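Local coordinates for protein esterase E25 (Uncultured bacterium, PDB 4Q05) that probably hydrolyses carboxylic esters, as a dimeric bacterial esterase of the hormone-sensitive lipase family with an alpha/beta hydrolase fold, at residues V119-V124 / K161-S166; P126-K131 / F354-L359. All blocks are in the same frame, centred on the assembly; numbering follows the deposited sequence.

Contact 1 of 2, residues V119-V124 / K161-S166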
ATOM      1  N   VAL A 119      29.069   2.252  -7.925  1.00 26.91           N
ATOM      2  CA  VAL A 119      28.471   0.943  -8.158  1.00 24.40           C
ATOM      3  C   VAL A 119      27.989   0.931  -9.596  1.00 27.57           C
ATOM      4  O   VAL A 119      27.034   1.621  -9.944  1.00 30.12           O
ATOM      5  CB  VAL A 119      27.298   0.676  -7.184  1.00 27.81           C
ATOM      6  CG1 VAL A 119      26.683  -0.729  -7.417  1.00 23.68           C
ATOM      7  CG2 VAL A 119      27.765   0.803  -5.734  1.00 24.51           C
ATOM      8  N   THR A 120      28.695   0.185 -10.439  1.00 27.24           N
ATOM      9  CA  THR A 120      28.421   0.166 -11.870  1.00 29.29           C
ATOM     10  C   THR A 120      27.984  -1.229 -12.303  1.00 31.27           C
ATOM     11  O   THR A 120      28.741  -2.188 -12.163  1.00 32.33           O
ATOM     12  CB  THR A 120      29.677   0.555 -12.674  1.00 28.58           C
ATOM     13  OG1 THR A 120      30.321   1.664 -12.039  1.00 33.91           O
ATOM     14  CG2 THR A 120      29.316   0.932 -14.100  1.00 36.29           C
ATOM     15  N   PRO A 121      26.756  -1.346 -12.826  1.00 30.38           N
ATOM     16  CA  PRO A 121      26.231  -2.636 -13.283  1.00 32.19           C
ATOM     17  C   PRO A 121      26.745  -2.926 -14.687  1.00 35.12           C
ATOM     18  O   PRO A 121      27.185  -1.989 -15.336  1.00 33.71           O
ATOM     19  CB  PRO A 121      24.727  -2.382 -13.336  1.00 30.57           C
ATOM     20  CG  PRO A 121      24.617  -0.954 -13.710  1.00 29.37           C
ATOM     21  CD  PRO A 121      25.800  -0.249 -13.062  1.00 29.11           C
ATOM     22  N   VAL A 122      26.689  -4.174 -15.149  1.00 40.03           N
ATOM     23  CA  VAL A 122      27.163  -4.482 -16.500  1.00 41.30           C
ATOM     24  C   VAL A 122      26.261  -3.878 -17.552  1.00 41.60           C
ATOM     25  O   VAL A 122      26.696  -3.591 -18.663  1.00 47.25           O
ATOM     26  CB  VAL A 122      27.241  -5.994 -16.770  1.00 47.62           C
ATOM     27  CG1 VAL A 122      28.613  -6.527 -16.414  1.00 52.59           C
ATOM     28  CG2 VAL A 122      26.144  -6.729 -16.018  1.00 50.28           C
ATOM     29  N   GLU A 123      24.993  -3.701 -17.208  1.00 39.62           N
ATOM     30  CA  GLU A 123      24.039  -3.181 -18.166  1.00 37.96           C
ATOM     31  C   GLU A 123      23.400  -1.907 -17.642  1.00 34.87           C
ATOM     32  O   GLU A 123      22.704  -1.921 -16.634  1.00 35.42           O
ATOM     33  CB  GLU A 123      22.969  -4.235 -18.468  1.00 45.98           C
ATOM     34  CG  GLU A 123      21.938  -3.836 -19.517  1.00 45.66           C
ATOM     35  CD  GLU A 123      20.869  -4.910 -19.711  1.00 51.32           C
ATOM     36  OE1 GLU A 123      21.085  -6.052 -19.251  1.00 53.72           O
ATOM     37  OE2 GLU A 123      19.810  -4.608 -20.300  1.00 48.12           O
ATOM     38  N   VAL A 124      23.652  -0.801 -18.327  1.00 34.67           N
ATOM     39  CA  VAL A 124      22.990   0.453 -18.018  1.00 32.29           C
ATOM     40  C   VAL A 124      22.003   0.745 -19.136  1.00 41.12           C
ATOM     41  O   VAL A 124      22.366   0.699 -20.310  1.00 38.18           O
ATOM     42  CB  VAL A 124      24.004   1.601 -17.910  1.00 37.69           C
ATOM     43  CG1 VAL A 124      23.292   2.921 -17.720  1.00 33.36           C
ATOM     44  CG2 VAL A 124      24.987   1.337 -16.768  1.00 32.91           C
ATOM     45  N   LYS A 161      19.192  -0.987 -13.711  1.00 30.43           N
ATOM     46  CA  LYS A 161      20.087  -0.741 -14.844  1.00 31.16           C
ATOM     47  C   LYS A 161      20.563   0.702 -14.912  1.00 30.60           C
ATOM     48  O   LYS A 161      20.377   1.396 -15.915  1.00 31.59           O
ATOM     49  CB  LYS A 161      19.404  -1.136 -16.147  1.00 32.84           C
ATOM     50  CG  LYS A 161      18.953  -2.595 -16.159  1.00 34.33           C
ATOM     51  CD  LYS A 161      18.219  -2.925 -17.452  1.00 39.54           C
ATOM     52  CE  LYS A 161      17.683  -4.357 -17.433  1.00 49.73           C
ATOM     53  NZ  LYS A 161      16.853  -4.642 -18.643  1.00 60.16           N
ATOM     54  N   VAL A 162      21.180   1.149 -13.830  1.00 28.08           N
ATOM     55  CA  VAL A 162      21.593   2.531 -13.713  1.00 26.58           C
ATOM     56  C   VAL A 162      22.839   2.532 -12.845  1.00 26.77           C
ATOM     57  O   VAL A 162      22.984   1.676 -11.976  1.00 25.46           O
ATOM     58  CB  VAL A 162      20.493   3.367 -13.035  1.00 28.77           C
ATOM     59  CG1 VAL A 162      20.312   2.913 -11.578  1.00 28.81           C
ATOM     60  CG2 VAL A 162      20.818   4.847 -13.105  1.00 26.39           C
ATOM     61  N   ARG A 163      23.757   3.459 -13.096  1.00 28.36           N
ATOM     62  CA  ARG A 163      24.906   3.614 -12.215  1.00 25.12           C
ATOM     63  C   ARG A 163      24.431   4.168 -10.896  1.00 21.48           C
ATOM     64  O   ARG A 163      23.575   5.044 -10.860  1.00 26.34           O
ATOM     65  CB  ARG A 163      25.934   4.578 -12.809  1.00 31.16           C
ATOM     66  CG  ARG A 163      26.601   4.063 -14.065  1.00 30.27           C
ATOM     67  CD  ARG A 163      27.659   5.044 -14.561  1.00 44.97           C
ATOM     68  NE  ARG A 163      28.227   4.588 -15.820  1.00 41.31           N
ATOM     69  CZ  ARG A 163      27.677   4.817 -17.009  1.00 44.29           C
ATOM     70  NH1 ARG A 163      26.549   5.519 -17.105  1.00 38.33           N
ATOM     71  NH2 ARG A 163      28.263   4.350 -18.101  1.00 50.08           N
ATOM     72  N   VAL A 164      25.015   3.662  -9.821  1.00 24.79           N
ATOM     73  CA  VAL A 164      24.704   4.117  -8.490  1.00 24.88           C
ATOM     74  C   VAL A 164      25.951   4.674  -7.823  1.00 26.69           C
ATOM     75  O   VAL A 164      27.047   4.140  -7.971  1.00 23.86           O
ATOM     76  CB  VAL A 164      24.170   2.967  -7.627  1.00 25.20           C
ATOM     77  CG1 VAL A 164      23.909   3.454  -6.218  1.00 24.38           C
ATOM     78  CG2 VAL A 164      22.902   2.391  -8.254  1.00 23.21           C
ATOM     79  N   LEU A 165      25.769   5.766  -7.101  1.00 26.33           N
ATOM     80  CA  LEU A 165      26.800   6.305  -6.239  1.00 27.67           C
ATOM     81  C   LEU A 165      26.258   6.197  -4.814  1.00 25.26           C
ATOM     82  O   LEU A 165      25.315   6.900  -4.444  1.00 25.74           O
ATOM     83  CB  LEU A 165      27.081   7.765  -6.603  1.00 27.02           C
ATOM     84  CG  LEU A 165      28.073   8.511  -5.696  1.00 29.46           C
ATOM     85  CD1 LEU A 165      29.456   7.891  -5.810  1.00 29.47           C
ATOM     86  CD2 LEU A 165      28.118   9.984  -6.069  1.00 29.38           C
ATOM     87  N   SER A 166      26.826   5.296  -4.021  1.00 25.02           N
ATOM     88  CA  SER A 166      26.317   5.090  -2.670  1.00 27.46           C
ATOM     89  C   SER A 166      27.118   5.903  -1.674  1.00 27.46           C
ATOM     90  O   SER A 166      28.342   5.824  -1.635  1.00 27.96           O
ATOM     91  CB  SER A 166      26.330   3.609  -2.281  1.00 25.11           C
ATOM     92  OG  SER A 166      25.588   3.410  -1.087  1.00 26.76           O
TER

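Contact 2 of 2, residues P126-K131 / F354-L359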
ATOM      1  N   PRO A 126      19.930   2.326 -21.983  1.00 44.43           N
ATOM      2  CA  PRO A 126      20.315   3.378 -22.929  1.00 46.79           C
ATOM      3  C   PRO A 126      19.924   4.773 -22.447  1.00 46.11           C
ATOM      4  O   PRO A 126      20.770   5.671 -22.415  1.00 44.40           O
ATOM      5  CB  PRO A 126      19.533   3.003 -24.191  1.00 48.06           C
ATOM      6  CG  PRO A 126      19.460   1.500 -24.128  1.00 53.51           C
ATOM      7  CD  PRO A 126      19.331   1.159 -22.659  1.00 48.70           C
ATOM      8  N   ASP A 127      18.667   4.961 -22.063  1.00 41.84           N
ATOM      9  CA  ASP A 127      18.226   6.293 -21.659  1.00 41.35           C
ATOM     10  C   ASP A 127      18.630   6.648 -20.226  1.00 38.22           C
ATOM     11  O   ASP A 127      18.289   7.723 -19.747  1.00 35.95           O
ATOM     12  CB  ASP A 127      16.714   6.467 -21.846  1.00 47.61           C
ATOM     13  CG  ASP A 127      16.293   6.440 -23.311  1.00 56.82           C
ATOM     14  OD1 ASP A 127      17.074   6.895 -24.179  1.00 62.48           O
ATOM     15  OD2 ASP A 127      15.173   5.964 -23.595  1.00 70.11           O
ATOM     16  N   LEU A 128      19.344   5.748 -19.547  1.00 34.18           N
ATOM     17  CA  LEU A 128      19.868   6.037 -18.205  1.00 36.96           C
ATOM     18  C   LEU A 128      21.384   6.202 -18.227  1.00 37.92           C
ATOM     19  O   LEU A 128      22.030   6.364 -17.182  1.00 32.25           O
ATOM     20  CB  LEU A 128      19.472   4.946 -17.213  1.00 28.86           C
ATOM     21  CG  LEU A 128      17.968   4.798 -16.988  1.00 32.15           C
ATOM     22  CD1 LEU A 128      17.690   3.791 -15.879  1.00 28.94           C
ATOM     23  CD2 LEU A 128      17.358   6.153 -16.659  1.00 31.44           C
ATOM     24  N   GLU A 129      21.941   6.177 -19.431  1.00 35.92           N
ATOM     25  CA  GLU A 129      23.383   6.264 -19.617  1.00 40.51           C
ATOM     26  C   GLU A 129      23.996   7.568 -19.082  1.00 36.11           C
ATOM     27  O   GLU A 129      25.113   7.562 -18.582  1.00 36.98           O
ATOM     28  CB  GLU A 129      23.731   6.049 -21.098  1.00 42.94           C
ATOM     29  CG  GLU A 129      25.197   6.178 -21.416  1.00 46.63           C
ATOM     30  CD  GLU A 129      26.043   5.143 -20.710  1.00 44.68           C
ATOM     31  OE1 GLU A 129      25.533   4.037 -20.447  1.00 47.00           O
ATOM     32  OE2 GLU A 129      27.221   5.441 -20.429  1.00 56.12           O
ATOM     33  N   ASP A 130      23.278   8.683 -19.183  1.00 32.03           N
ATOM     34  CA  ASP A 130      23.780   9.942 -18.626  1.00 35.24           C
ATOM     35  C   ASP A 130      23.101  10.281 -17.302  1.00 35.32           C
ATOM     36  O   ASP A 130      23.096  11.436 -16.870  1.00 36.17           O
ATOM     37  CB  ASP A 130      23.569  11.098 -19.602  1.00 37.19           C
ATOM     38  CG  ASP A 130      22.099  11.427 -19.811  1.00 42.59           C
ATOM     39  OD1 ASP A 130      21.240  10.559 -19.531  1.00 40.72           O
ATOM     40  OD2 ASP A 130      21.808  12.551 -20.269  1.00 46.19           O
ATOM     41  N   LYS A 131      22.526   9.274 -16.656  1.00 29.76           N
ATOM     42  CA  LYS A 131      21.787   9.505 -15.422  1.00 29.84           C
ATOM     43  C   LYS A 131      22.570   8.928 -14.245  1.00 28.40           C
ATOM     44  O   LYS A 131      23.487   8.129 -14.430  1.00 28.41           O
ATOM     45  CB  LYS A 131      20.400   8.862 -15.510  1.00 29.46           C
ATOM     46  CG  LYS A 131      19.579   9.266 -16.743  1.00 29.66           C
ATOM     47  CD  LYS A 131      19.478  10.773 -16.888  1.00 31.48           C
ATOM     48  CE  LYS A 131      18.392  11.167 -17.890  1.00 32.05           C
ATOM     49  NZ  LYS A 131      18.540  10.426 -19.166  1.00 35.27           N
ATOM     50  N   PHE A 354      10.335   4.043 -13.844  1.00 25.47           N
ATOM     51  CA  PHE A 354      10.082   5.288 -13.137  1.00 27.53           C
ATOM     52  C   PHE A 354      11.220   6.273 -13.400  1.00 27.83           C
ATOM     53  O   PHE A 354      10.986   7.455 -13.619  1.00 30.90           O
ATOM     54  CB  PHE A 354       9.951   4.983 -11.642  1.00 25.93           C
ATOM     55  CG  PHE A 354       9.569   6.164 -10.809  1.00 28.45           C
ATOM     56  CD1 PHE A 354       8.237   6.475 -10.593  1.00 25.67           C
ATOM     57  CD2 PHE A 354      10.548   6.944 -10.205  1.00 26.88           C
ATOM     58  CE1 PHE A 354       7.878   7.553  -9.804  1.00 29.47           C
ATOM     59  CE2 PHE A 354      10.194   8.019  -9.398  1.00 27.51           C
ATOM     60  CZ  PHE A 354       8.856   8.327  -9.208  1.00 24.11           C
ATOM     61  N   LEU A 355      12.454   5.775 -13.385  1.00 29.22           N
ATOM     62  CA  LEU A 355      13.621   6.599 -13.709  1.00 29.11           C
ATOM     63  C   LEU A 355      13.615   7.034 -15.178  1.00 33.59           C
ATOM     64  O   LEU A 355      13.968   8.166 -15.499  1.00 35.02           O
ATOM     65  CB  LEU A 355      14.917   5.848 -13.398  1.00 30.03           C
ATOM     66  CG  LEU A 355      15.145   5.416 -11.946  1.00 29.88           C
ATOM     67  CD1 LEU A 355      16.479   4.705 -11.816  1.00 26.61           C
ATOM     68  CD2 LEU A 355      15.073   6.613 -10.999  1.00 27.62           C
ATOM     69  N   LEU A 356      13.230   6.133 -16.073  1.00 28.63           N
ATOM     70  CA  LEU A 356      13.121   6.500 -17.487  1.00 36.08           C
ATOM     71  C   LEU A 356      12.085   7.598 -17.692  1.00 33.72           C
ATOM     72  O   LEU A 356      12.252   8.474 -18.532  1.00 33.70           O
ATOM     73  CB  LEU A 356      12.779   5.287 -18.356  1.00 31.50           C
ATOM     74  CG  LEU A 356      13.909   4.270 -18.514  1.00 36.41           C
ATOM     75  CD1 LEU A 356      13.420   3.046 -19.266  1.00 38.12           C
ATOM     76  CD2 LEU A 356      15.098   4.906 -19.221  1.00 44.44           C
ATOM     77  N   GLN A 357      11.010   7.559 -16.920  1.00 28.84           N
ATOM     78  CA  GLN A 357       9.975   8.578 -17.085  1.00 30.65           C
ATOM     79  C   GLN A 357      10.349   9.941 -16.509  1.00 34.26           C
ATOM     80  O   GLN A 357      10.048  10.974 -17.110  1.00 37.53           O
ATOM     81  CB  GLN A 357       8.645   8.122 -16.498  1.00 33.31           C
ATOM     82  CG  GLN A 357       7.610   9.238 -16.480  1.00 41.18           C
ATOM     83  CD  GLN A 357       6.188   8.737 -16.311  1.00 51.25           C
ATOM     84  OE1 GLN A 357       5.234   9.520 -16.346  1.00 56.02           O
ATOM     85  NE2 GLN A 357       6.038   7.435 -16.120  1.00 42.47           N
ATOM     86  N   HIS A 358      11.013   9.955 -15.357  1.00 26.30           N
ATOM     87  CA  HIS A 358      11.183  11.208 -14.635  1.00 29.38           C
ATOM     88  C   HIS A 358      12.553  11.881 -14.764  1.00 31.54           C
ATOM     89  O   HIS A 358      12.656  13.093 -14.620  1.00 33.22           O
ATOM     90  CB  HIS A 358      10.794  11.028 -13.167  1.00 29.12           C
ATOM     91  CG  HIS A 358       9.372  10.595 -12.978  1.00 28.28           C
ATOM     92  ND1 HIS A 358       8.305  11.397 -13.310  1.00 29.80           N
ATOM     93  CD2 HIS A 358       8.843   9.433 -12.525  1.00 32.18           C
ATOM     94  CE1 HIS A 358       7.176  10.760 -13.051  1.00 34.41           C
ATOM     95  NE2 HIS A 358       7.474   9.563 -12.579  1.00 28.38           N
ATOM     96  N   LEU A 359      13.603  11.106 -15.008  1.00 32.52           N
ATOM     97  CA  LEU A 359      14.929  11.701 -15.140  1.00 34.75           C
ATOM     98  C   LEU A 359      15.083  12.238 -16.552  1.00 39.71           C
ATOM     99  O   LEU A 359      14.646  11.605 -17.510  1.00 35.30           O
ATOM    100  CB  LEU A 359      16.029  10.679 -14.863  1.00 32.68           C
ATOM    101  CG  LEU A 359      16.098  10.060 -13.463  1.00 30.16           C
ATOM    102  CD1 LEU A 359      17.351   9.222 -13.352  1.00 26.12           C
ATOM    103  CD2 LEU A 359      16.080  11.137 -12.394  1.00 30.11           C
TER

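Contact 1 of 2, residues V119-V124 / K161-S166
Val119 and Val164 form an antiparallel hydrogen-bonded pair, with Val119 N 2.8 Å from Val164 O and Val164 N 2.9 Å from Val119 O. The pair joins strands 114-120 and 164-168 in the central sheet of an alpha/beta hydrolase fold. Both bonds are well aligned; the one from Val164 N is nearly straight, at 173°. The two valines put their side chains on the same face of the sheet, CB against CB at 3.9 Å. Ala157 of helix 151-160 covers both of them there.

From Pro121 the chain is a loop. Val122 lies away from 161-166, and the chain returns at Val124. Pro121 CG lies 3.5 Å from Val162 O. Arg163 runs beside Thr120, their side chains pointing the same way, and crosses Val124 at about a right angle. Val124 CG2 sits over one face of the guanidinium. Val124 CG2 is anti to the carbonyl carbon, which turns this methyl to the arginine, while CG1 approaches Lys161 O. Glu129 holds the charged end of Arg163.

Lys161, with positive phi, is the first residue to leave helical geometry after helix 151-160. Its side chain lies alongside that of Glu123, both extended and pointing the same way. Glu123 has CG anti to the backbone N (chi1 -177°), which carries the carboxylate along the lysine methylenes. A salt bridge joins their ends, its hydrogen bond weak: Lys161 NZ lies 3.4 Å from Glu123 OE2.

Contact 2 of 2, residues P126-K131 / F354-L359
Lys131 NZ is gripped by two oxygens of its own loop while its methylenes pack on Leu359. Lys131 NZ is 2.7 Å from Asp130 OD1, in a salt bridge that uses the syn lone pair of that oxygen. The other bond, 2.8 Å from Lys131 NZ to Asp127 O, comes in tilted 24° from the carbonyl plane. The lysine chain bends at chi2 (-53°) and again at chi4, which folds the ammonium back over the turn. Asp130 has a second cationic partner, Lys199, on OD2.

Lys131 and Leu359 slide past each other in opposite directions. Leu359 CD1 lies 3.8 Å from Lys131 CB, and Lys131 CE comes 3.7 Å from Leu359 C. Replacing Lys131 by alanine would probably leave Asp127 O and Asp130 OD1 without their shared ammonium and open a gap beside Leu359.

The other half of the contact is mostly apolar. Leu356 CD2 is the methyl that touches both Asp127 and Leu128, 3.5 Å from Asp127 CB and 3.6 Å from Leu128 CD2. Leu128 crosses Leu355 and Leu356 at about a right angle, and its CD2 also meets Leu355 CB at 4.1 Å. Leu355 and Leu359 both rest on Ala201 of strand 200-205.

Residues 126-128 form a short 3-10 segment, and Leu128 to Lys131 make a type I beta turn that leads into strand 132-136. The end of helix 342-358 and Leu359 pack on the sheet and beside this loop, as a flanking helix of an alpha/beta hydrolase fold does.

In the fold
The two contacts lie with their centres about 12 Å apart, on the same side of the chain's centre. Along the chain their segments alternate: 119-124, 126-131, 161-166, 354-359. Contact 1 joins neighbouring antiparallel strands of the mixed sheet. Contact 2 ties the loop before strand 132-136 to the C-terminal helix 342-358. The loop 126-131 of contact 2 leads into strand 132-136, the neighbour of strand 164-168, and so also touches contact 1. Glu129 OE2 meets Arg163 NH2 at 2.8 Å in a salt bridge, and Leu128 CD1 packs on Lys161 O and Val162 CB. Together the two contacts connect the last helix with the antiparallel side of the sheet.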